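Local structure of KaiC-like domain-containing protein (Pyrococcus horikoshii, 2EKD) at residues V114-G128 with R149-H163. The protein is of unknown function but belongs to a KaiC-like family of the P-loop NTPase clan, which suggests, without proving, a nucleotide-related role. Residues are numbered along the deposited sequence; the frame is centred on the assembly and turned at random.
Sequences VINPVLGLHKLILLG and RIAFYFVNRNVIEKH
The His122 ring lies between Asn156 CB, 3.8 Å from its centroid and almost on the ring normal, and Gly120 C, offset toward the rim of the opposite face; Phe154 O sits at the ring's edge. Tyr153 and Val118 sit on adjacent parallel strands, 149-156 and 114-119, in the central sheet of an alpha/beta fold, consistent with the P-loop NTPase clan; each strand leads into a helix, and His122 lies in the one that follows strand 114-119. A chi1 of 52° places His122 CG between its own backbone N and carbonyl carbon, and there the ring meets Asn156 CB. Tyr153 receives Val118 CB over one face in a CH-pi contact, while Val118 CG1 approaches Tyr153 CE2 to 3.6 Å. The strand axes differ by 21°, and five backbone hydrogen bonds alternate across them from Ile150 N to Val114 O through Phe154 N to Val118 O. On the face bearing Ile115, Ile115 CG2 meets Phe152 CE2 obliquely, and Leu119 CD2 packs on Phe154 CD1 at 3.7 Å. Where the strands diverge, one water donates to both Val118 O and Phe154 O and accepts from Leu121 N; a second links Gly120 N with Phe154 O. Farther on, helices 121-127 and 157-163 run side by side with axes 9.2 Å apart, joined by Ile125 CD1 on Ile160 CD1. Asn156 caps the second helix through a weak bond from Val159 N, and its ND2 binds Glu173 of the second subunit. At the far end Leu126 CA rests over the centre of the His163 ring, whose NE2 donates in the ring plane to Gly128 O at 3.0 Å.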
ATOM      1  N   VAL F 114      30.310   8.215 -30.305  1.00 30.74           N
ATOM      2  CA  VAL F 114      29.000   8.646 -30.781  1.00 27.56           C
ATOM      3  C   VAL F 114      28.095   9.000 -29.604  1.00 25.01           C
ATOM      4  O   VAL F 114      28.261   8.468 -28.506  1.00 24.66           O
ATOM      5  CB  VAL F 114      28.289   7.534 -31.619  1.00 27.44           C
ATOM      6  CG1 VAL F 114      29.191   7.060 -32.754  1.00 27.22           C
ATOM      7  CG2 VAL F 114      27.917   6.370 -30.732  1.00 24.93           C
ATOM      8  N   ILE F 115      27.161   9.918 -29.827  1.00 23.88           N
ATOM      9  CA  ILE F 115      26.201  10.285 -28.793  1.00 23.25           C
ATOM     10  C   ILE F 115      25.117   9.240 -29.019  1.00 23.42           C
ATOM     11  O   ILE F 115      24.601   9.101 -30.132  1.00 22.37           O
ATOM     12  CB  ILE F 115      25.656  11.715 -29.000  1.00 22.99           C
ATOM     13  CG1 ILE F 115      26.807  12.724 -28.877  1.00 23.85           C
ATOM     14  CG2 ILE F 115      24.575  12.023 -27.969  1.00 21.08           C
ATOM     15  CD1 ILE F 115      27.607  12.602 -27.590  1.00 23.40           C
ATOM     16  N   ASN F 116      24.790   8.499 -27.965  1.00 22.60           N
ATOM     17  CA  ASN F 116      23.843   7.393 -28.058  1.00 20.66           C
ATOM     18  C   ASN F 116      22.568   7.517 -27.219  1.00 19.91           C
ATOM     19  O   ASN F 116      22.515   7.049 -26.084  1.00 21.10           O
ATOM     20  CB  ASN F 116      24.595   6.106 -27.676  1.00 20.00           C
ATOM     21  CG  ASN F 116      23.758   4.853 -27.833  1.00 23.94           C
ATOM     22  OD1 ASN F 116      24.081   3.816 -27.252  1.00 25.01           O
ATOM     23  ND2 ASN F 116      22.690   4.930 -28.629  1.00 24.93           N
ATOM     24  N   PRO F 117      21.527   8.163 -27.764  1.00 18.74           N
ATOM     25  CA  PRO F 117      20.284   8.294 -26.999  1.00 18.60           C
ATOM     26  C   PRO F 117      19.524   6.974 -27.061  1.00 17.87           C
ATOM     27  O   PRO F 117      19.295   6.441 -28.143  1.00 16.16           O
ATOM     28  CB  PRO F 117      19.531   9.404 -27.738  1.00 18.94           C
ATOM     29  CG  PRO F 117      20.643  10.195 -28.406  1.00 20.94           C
ATOM     30  CD  PRO F 117      21.533   9.094 -28.905  1.00 19.92           C
ATOM     31  N   VAL F 118      19.156   6.444 -25.900  1.00 17.95           N
ATOM     32  CA  VAL F 118      18.399   5.196 -25.816  1.00 16.07           C
ATOM     33  C   VAL F 118      17.006   5.573 -25.325  1.00 16.65           C
ATOM     34  O   VAL F 118      16.856   6.119 -24.231  1.00 16.80           O
ATOM     35  CB  VAL F 118      19.040   4.215 -24.818  1.00 15.79           C
ATOM     36  CG1 VAL F 118      18.235   2.924 -24.764  1.00 13.72           C
ATOM     37  CG2 VAL F 118      20.480   3.921 -25.231  1.00 16.89           C
ATOM     38  N   LEU F 119      15.990   5.278 -26.130  1.00 16.73           N
ATOM     39  CA  LEU F 119      14.621   5.631 -25.785  1.00 15.75           C
ATOM     40  C   LEU F 119      13.697   4.438 -25.539  1.00 17.68           C
ATOM     41  O   LEU F 119      13.805   3.398 -26.196  1.00 17.74           O
ATOM     42  CB  LEU F 119      14.029   6.501 -26.900  1.00 16.19           C
ATOM     43  CG  LEU F 119      14.886   7.642 -27.472  1.00 16.89           C
ATOM     44  CD1 LEU F 119      14.144   8.305 -28.632  1.00 17.55           C
ATOM     45  CD2 LEU F 119      15.202   8.665 -26.389  1.00 13.78           C
ATOM     46  N   GLY F 120      12.794   4.604 -24.574  1.00 16.82           N
ATOM     47  CA  GLY F 120      11.819   3.577 -24.260  1.00 16.30           C
ATOM     48  C   GLY F 120      12.146   2.473 -23.274  1.00 17.65           C
ATOM     49  O   GLY F 120      11.389   1.501 -23.195  1.00 16.93           O
ATOM     50  N   LEU F 121      13.232   2.599 -22.513  1.00 16.46           N
ATOM     51  CA  LEU F 121      13.595   1.545 -21.557  1.00 16.69           C
ATOM     52  C   LEU F 121      12.505   1.216 -20.526  1.00 16.97           C
ATOM     53  O   LEU F 121      12.318   0.044 -20.162  1.00 14.40           O
ATOM     54  CB  LEU F 121      14.876   1.906 -20.805  1.00 17.52           C
ATOM     55  CG  LEU F 121      15.485   0.724 -20.038  1.00 19.99           C
ATOM     56  CD1 LEU F 121      16.121  -0.219 -21.045  1.00 18.40           C
ATOM     57  CD2 LEU F 121      16.526   1.193 -19.031  1.00 17.30           C
ATOM     58  N   HIS F 122      11.804   2.240 -20.041  1.00 15.26           N
ATOM     59  CA  HIS F 122      10.745   2.027 -19.052  1.00 16.36           C
ATOM     60  C   HIS F 122       9.661   1.062 -19.547  1.00 17.44           C
ATOM     61  O   HIS F 122       8.999   0.404 -18.742  1.00 17.64           O
ATOM     62  CB  HIS F 122      10.099   3.355 -18.652  1.00 14.20           C
ATOM     63  CG  HIS F 122       9.629   4.175 -19.812  1.00 14.33           C
ATOM     64  ND1 HIS F 122      10.452   5.055 -20.483  1.00 13.44           N
ATOM     65  CD2 HIS F 122       8.429   4.228 -20.440  1.00 12.51           C
ATOM     66  CE1 HIS F 122       9.779   5.614 -21.472  1.00 12.91           C
ATOM     67  NE2 HIS F 122       8.551   5.128 -21.469  1.00 13.65           N
ATOM     68  N   LYS F 123       9.485   0.968 -20.864  1.00 18.03           N
ATOM     69  CA  LYS F 123       8.483   0.059 -21.421  1.00 20.34           C
ATOM     70  C   LYS F 123       8.873  -1.399 -21.176  1.00 20.16           C
ATOM     71  O   LYS F 123       8.030  -2.217 -20.801  1.00 20.54           O
ATOM     72  CB  LYS F 123       8.301   0.306 -22.926  1.00 19.26           C
ATOM     73  CG  LYS F 123       7.634   1.632 -23.253  1.00 20.37           C
ATOM     74  CD  LYS F 123       7.593   1.885 -24.754  1.00 23.37           C
ATOM     75  CE  LYS F 123       6.985   3.254 -25.065  1.00 25.41           C
ATOM     76  NZ  LYS F 123       6.825   3.495 -26.533  1.00 26.04           N
ATOM     77  N   LEU F 124      10.147  -1.720 -21.384  1.00 19.30           N
ATOM     78  CA  LEU F 124      10.633  -3.084 -21.169  1.00 21.03           C
ATOM     79  C   LEU F 124      10.438  -3.484 -19.719  1.00 21.24           C
ATOM     80  O   LEU F 124      10.148  -4.643 -19.406  1.00 21.64           O
ATOM     81  CB  LEU F 124      12.120  -3.190 -21.495  1.00 20.41           C
ATOM     82  CG  LEU F 124      12.548  -3.012 -22.947  1.00 24.90           C
ATOM     83  CD1 LEU F 124      14.078  -3.175 -23.046  1.00 21.77           C
ATOM     84  CD2 LEU F 124      11.829  -4.046 -23.810  1.00 23.90           C
ATOM     85  N   ILE F 125      10.617  -2.512 -18.837  1.00 19.14           N
ATOM     86  CA  ILE F 125      10.486  -2.733 -17.414  1.00 19.25           C
ATOM     87  C   ILE F 125       9.026  -2.871 -17.001  1.00 20.22           C
ATOM     88  O   ILE F 125       8.686  -3.741 -16.202  1.00 19.19           O
ATOM     89  CB  ILE F 125      11.146  -1.580 -16.639  1.00 19.29           C
ATOM     90  CG1 ILE F 125      12.661  -1.643 -16.850  1.00 18.47           C
ATOM     91  CG2 ILE F 125      10.771  -1.650 -15.162  1.00 17.11           C
ATOM     92  CD1 ILE F 125      13.416  -0.461 -16.292  1.00 20.13           C
ATOM     93  N   LEU F 126       8.168  -2.011 -17.545  1.00 20.14           N
ATOM     94  CA  LEU F 126       6.748  -2.058 -17.219  1.00 20.31           C
ATOM     95  C   LEU F 126       6.147  -3.403 -17.629  1.00 22.02           C
ATOM     96  O   LEU F 126       5.251  -3.917 -16.960  1.00 25.02           O
ATOM     97  CB  LEU F 126       5.996  -0.925 -17.929  1.00 17.66           C
ATOM     98  CG  LEU F 126       4.474  -0.873 -17.753  1.00 17.11           C
ATOM     99  CD1 LEU F 126       4.142  -0.741 -16.266  1.00 16.74           C
ATOM    100  CD2 LEU F 126       3.892   0.307 -18.529  1.00 12.86           C
ATOM    101  N   LEU F 127       6.652  -3.969 -18.720  1.00 20.84           N
ATOM    102  CA  LEU F 127       6.155  -5.241 -19.239  1.00 23.35           C
ATOM    103  C   LEU F 127       6.651  -6.497 -18.528  1.00 23.65           C
ATOM    104  O   LEU F 127       6.002  -7.539 -18.594  1.00 22.10           O
ATOM    105  CB  LEU F 127       6.502  -5.364 -20.724  1.00 26.02           C
ATOM    106  CG  LEU F 127       5.727  -4.466 -21.693  1.00 28.40           C
ATOM    107  CD1 LEU F 127       6.524  -4.289 -22.980  1.00 29.16           C
ATOM    108  CD2 LEU F 127       4.360  -5.080 -21.968  1.00 28.17           C
ATOM    109  N   GLY F 128       7.793  -6.411 -17.852  1.00 22.45           N
ATOM    110  CA  GLY F 128       8.322  -7.589 -17.196  1.00 20.21           C
ATOM    111  C   GLY F 128       8.195  -7.678 -15.689  1.00 19.67           C
ATOM    112  O   GLY F 128       7.878  -6.695 -15.007  1.00 20.36           O
ATOM    113  N   ARG F 149      31.076   5.394 -27.035  1.00 20.92           N
ATOM    114  CA  ARG F 149      29.929   6.284 -26.948  1.00 19.30           C
ATOM    115  C   ARG F 149      29.626   6.832 -25.560  1.00 19.02           C
ATOM    116  O   ARG F 149      30.261   6.469 -24.569  1.00 19.05           O
ATOM    117  CB  ARG F 149      28.674   5.563 -27.458  1.00 17.55           C
ATOM    118  CG  ARG F 149      27.885   4.809 -26.371  1.00 17.64           C
ATOM    119  CD  ARG F 149      28.658   3.627 -25.785  1.00 19.55           C
ATOM    120  NE  ARG F 149      27.931   3.026 -24.670  1.00 23.09           N
ATOM    121  CZ  ARG F 149      27.965   3.473 -23.417  1.00 23.22           C
ATOM    122  NH1 ARG F 149      28.712   4.523 -23.099  1.00 24.67           N
ATOM    123  NH2 ARG F 149      27.201   2.907 -22.490  1.00 21.43           N
ATOM    124  N   ILE F 150      28.643   7.727 -25.528  1.00 20.14           N
ATOM    125  CA  ILE F 150      28.115   8.319 -24.304  1.00 21.45           C
ATOM    126  C   ILE F 150      26.630   8.045 -24.499  1.00 21.10           C
ATOM    127  O   ILE F 150      26.016   8.598 -25.414  1.00 20.22           O
ATOM    128  CB  ILE F 150      28.309   9.853 -24.222  1.00 23.29           C
ATOM    129  CG1 ILE F 150      29.797  10.209 -24.139  1.00 25.43           C
ATOM    130  CG2 ILE F 150      27.604  10.393 -22.970  1.00 23.84           C
ATOM    131  CD1 ILE F 150      30.041  11.664 -23.769  1.00 23.12           C
ATOM    132  N   ALA F 151      26.068   7.171 -23.667  1.00 20.31           N
ATOM    133  CA  ALA F 151      24.657   6.814 -23.772  1.00 18.88           C
ATOM    134  C   ALA F 151      23.762   7.664 -22.867  1.00 19.80           C
ATOM    135  O   ALA F 151      24.107   7.957 -21.719  1.00 19.06           O
ATOM    136  CB  ALA F 151      24.473   5.336 -23.444  1.00 16.20           C
ATOM    137  N   PHE F 152      22.614   8.062 -23.403  1.00 17.92           N
ATOM    138  CA  PHE F 152      21.643   8.850 -22.657  1.00 18.13           C
ATOM    139  C   PHE F 152      20.340   8.055 -22.639  1.00 17.03           C
ATOM    140  O   PHE F 152      19.630   8.016 -23.640  1.00 18.47           O
ATOM    141  CB  PHE F 152      21.398  10.202 -23.341  1.00 18.82           C
ATOM    142  CG  PHE F 152      22.553  11.165 -23.239  1.00 20.12           C
ATOM    143  CD1 PHE F 152      22.721  11.959 -22.106  1.00 20.41           C
ATOM    144  CD2 PHE F 152      23.475  11.277 -24.272  1.00 20.68           C
ATOM    145  CE1 PHE F 152      23.790  12.850 -22.006  1.00 22.21           C
ATOM    146  CE2 PHE F 152      24.549  12.163 -24.180  1.00 23.60           C
ATOM    147  CZ  PHE F 152      24.706  12.951 -23.045  1.00 21.58           C
ATOM    148  N   TYR F 153      20.039   7.407 -21.519  1.00 16.93           N
ATOM    149  CA  TYR F 153      18.804   6.634 -21.409  1.00 16.61           C
ATOM    150  C   TYR F 153      17.658   7.513 -20.925  1.00 17.12           C
ATOM    151  O   TYR F 153      17.615   7.893 -19.754  1.00 16.61           O
ATOM    152  CB  TYR F 153      18.965   5.468 -20.436  1.00 16.77           C
ATOM    153  CG  TYR F 153      19.778   4.298 -20.946  1.00 18.36           C
ATOM    154  CD1 TYR F 153      21.171   4.368 -21.046  1.00 17.39           C
ATOM    155  CD2 TYR F 153      19.152   3.103 -21.292  1.00 20.17           C
ATOM    156  CE1 TYR F 153      21.914   3.271 -21.472  1.00 19.56           C
ATOM    157  CE2 TYR F 153      19.882   2.002 -21.720  1.00 21.34           C
ATOM    158  CZ  TYR F 153      21.259   2.088 -21.806  1.00 21.17           C
ATOM    159  OH  TYR F 153      21.964   0.985 -22.229  1.00 22.58           O
ATOM    160  N   PHE F 154      16.745   7.849 -21.836  1.00 17.34           N
ATOM    161  CA  PHE F 154      15.579   8.663 -21.501  1.00 15.59           C
ATOM    162  C   PHE F 154      14.537   7.732 -20.897  1.00 16.25           C
ATOM    163  O   PHE F 154      13.996   6.873 -21.593  1.00 18.29           O
ATOM    164  CB  PHE F 154      14.982   9.307 -22.752  1.00 14.54           C
ATOM    165  CG  PHE F 154      15.719  10.523 -23.235  1.00 14.80           C
ATOM    166  CD1 PHE F 154      17.015  10.423 -23.734  1.00 14.39           C
ATOM    167  CD2 PHE F 154      15.098  11.767 -23.228  1.00 14.47           C
ATOM    168  CE1 PHE F 154      17.682  11.546 -24.222  1.00 11.95           C
ATOM    169  CE2 PHE F 154      15.753  12.897 -23.716  1.00 13.34           C
ATOM    170  CZ  PHE F 154      17.051  12.784 -24.215  1.00 13.25           C
ATOM    171  N   VAL F 155      14.255   7.890 -19.610  1.00 15.88           N
ATOM    172  CA  VAL F 155      13.267   7.035 -18.966  1.00 15.62           C
ATOM    173  C   VAL F 155      12.196   7.837 -18.242  1.00 15.57           C
ATOM    174  O   VAL F 155      12.485   8.856 -17.613  1.00 15.04           O
ATOM    175  CB  VAL F 155      13.917   6.078 -17.936  1.00 16.63           C
ATOM    176  CG1 VAL F 155      15.050   5.277 -18.594  1.00 16.17           C
ATOM    177  CG2 VAL F 155      14.435   6.872 -16.743  1.00 15.90           C
ATOM    178  N   ASN F 156      10.953   7.382 -18.363  1.00 15.27           N
ATOM    179  CA  ASN F 156       9.845   8.016 -17.673  1.00 15.67           C
ATOM    180  C   ASN F 156       9.949   7.439 -16.261  1.00 15.92           C
ATOM    181  O   ASN F 156       9.556   6.304 -16.012  1.00 16.00           O
ATOM    182  CB  ASN F 156       8.515   7.629 -18.314  1.00 15.37           C
ATOM    183  CG  ASN F 156       7.348   8.351 -17.690  1.00 14.42           C
ATOM    184  OD1 ASN F 156       7.246   8.428 -16.472  1.00 16.11           O
ATOM    185  ND2 ASN F 156       6.452   8.876 -18.522  1.00 15.06           N
ATOM    186  N   ARG F 157      10.509   8.232 -15.355  1.00 19.73           N
ATOM    187  CA  ARG F 157      10.743   7.846 -13.966  1.00 21.42           C
ATOM    188  C   ARG F 157       9.555   7.243 -13.213  1.00 20.05           C
ATOM    189  O   ARG F 157       9.684   6.188 -12.598  1.00 20.43           O
ATOM    190  CB  ARG F 157      11.275   9.052 -13.185  1.00 23.20           C
ATOM    191  CG  ARG F 157      11.622   8.739 -11.740  1.00 30.59           C
ATOM    192  CD  ARG F 157      11.845  10.002 -10.934  1.00 35.07           C
ATOM    193  NE  ARG F 157      12.522   9.715  -9.675  1.00 39.80           N
ATOM    194  CZ  ARG F 157      11.993   9.007  -8.681  1.00 43.13           C
ATOM    195  NH1 ARG F 157      10.767   8.510  -8.787  1.00 42.02           N
ATOM    196  NH2 ARG F 157      12.702   8.789  -7.579  1.00 46.62           N
ATOM    197  N   ASN F 158       8.411   7.915 -13.259  1.00 19.64           N
ATOM    198  CA  ASN F 158       7.214   7.447 -12.568  1.00 20.28           C
ATOM    199  C   ASN F 158       6.755   6.069 -13.017  1.00 20.11           C
ATOM    200  O   ASN F 158       6.278   5.276 -12.205  1.00 21.44           O
ATOM    201  CB  ASN F 158       6.068   8.445 -12.742  1.00 23.54           C
ATOM    202  CG  ASN F 158       6.352   9.774 -12.072  1.00 28.25           C
ATOM    203  OD1 ASN F 158       7.064   9.835 -11.067  1.00 32.14           O
ATOM    204  ND2 ASN F 158       5.781  10.847 -12.614  1.00 30.48           N
ATOM    205  N   VAL F 159       6.881   5.793 -14.309  1.00 16.80           N
ATOM    206  CA  VAL F 159       6.496   4.499 -14.836  1.00 17.25           C
ATOM    207  C   VAL F 159       7.335   3.398 -14.184  1.00 19.90           C
ATOM    208  O   VAL F 159       6.802   2.359 -13.801  1.00 20.84           O
ATOM    209  CB  VAL F 159       6.682   4.443 -16.367  1.00 15.57           C
ATOM    210  CG1 VAL F 159       6.572   3.013 -16.857  1.00 18.41           C
ATOM    211  CG2 VAL F 159       5.632   5.306 -17.045  1.00 16.62           C
ATOM    212  N   ILE F 160       8.644   3.616 -14.055  1.00 19.64           N
ATOM    213  CA  ILE F 160       9.506   2.607 -13.435  1.00 21.02           C
ATOM    214  C   ILE F 160       9.288   2.589 -11.919  1.00 22.62           C
ATOM    215  O   ILE F 160       9.124   1.532 -11.311  1.00 22.26           O
ATOM    216  CB  ILE F 160      11.011   2.883 -13.703  1.00 19.22           C
ATOM    217  CG1 ILE F 160      11.298   2.866 -15.207  1.00 18.28           C
ATOM    218  CG2 ILE F 160      11.851   1.841 -12.995  1.00 15.02           C
ATOM    219  CD1 ILE F 160      12.751   3.173 -15.560  1.00 17.22           C
ATOM    220  N   GLU F 161       9.282   3.773 -11.321  1.00 24.15           N
ATOM    221  CA  GLU F 161       9.092   3.920  -9.881  1.00 27.31           C
ATOM    222  C   GLU F 161       7.814   3.243  -9.378  1.00 26.78           C
ATOM    223  O   GLU F 161       7.845   2.480  -8.410  1.00 26.00           O
ATOM    224  CB  GLU F 161       9.084   5.412  -9.535  1.00 29.98           C
ATOM    225  CG  GLU F 161       8.573   5.786  -8.146  1.00 40.42           C
ATOM    226  CD  GLU F 161       9.476   5.322  -7.025  1.00 44.02           C
ATOM    227  OE1 GLU F 161      10.711   5.470  -7.153  1.00 49.24           O
ATOM    228  OE2 GLU F 161       8.947   4.825  -6.004  1.00 46.68           O
ATOM    229  N   LYS F 162       6.698   3.504 -10.048  1.00 27.18           N
ATOM    230  CA  LYS F 162       5.418   2.931  -9.643  1.00 29.09           C
ATOM    231  C   LYS F 162       5.250   1.450  -9.992  1.00 28.73           C
ATOM    232  O   LYS F 162       4.462   0.751  -9.358  1.00 31.14           O
ATOM    233  CB  LYS F 162       4.278   3.766 -10.237  1.00 30.94           C
ATOM    234  CG  LYS F 162       4.372   5.238  -9.834  1.00 33.87           C
ATOM    235  CD  LYS F 162       3.295   6.086 -10.484  1.00 38.68           C
ATOM    236  CE  LYS F 162       3.451   7.564 -10.129  1.00 41.29           C
ATOM    237  NZ  LYS F 162       3.526   7.793  -8.653  1.00 43.39           N
ATOM    238  N   HIS F 163       5.985   0.970 -10.990  1.00 27.04           N
ATOM    239  CA  HIS F 163       5.912  -0.440 -11.368  1.00 25.69           C
ATOM    240  C   HIS F 163       6.778  -1.251 -10.402  1.00 25.96           C
ATOM    241  O   HIS F 163       6.347  -2.279  -9.884  1.00 27.12           O
ATOM    242  CB  HIS F 163       6.421  -0.646 -12.795  1.00 23.47           C
ATOM    243  CG  HIS F 163       6.499  -2.084 -13.204  1.00 22.99           C
ATOM    244  ND1 HIS F 163       5.381  -2.867 -13.399  1.00 23.25           N
ATOM    245  CD2 HIS F 163       7.566  -2.877 -13.467  1.00 20.90           C
ATOM    246  CE1 HIS F 163       5.753  -4.080 -13.769  1.00 23.27           C
ATOM    247  NE2 HIS F 163       7.075  -4.111 -13.820  1.00 25.43           N
TER
HETATM  248  O   HOH W   1      15.521   4.646 -22.287  1.00 22.15           O
HETATM  249  O   HOH W   2      12.242   7.216 -23.591  1.00 15.78           O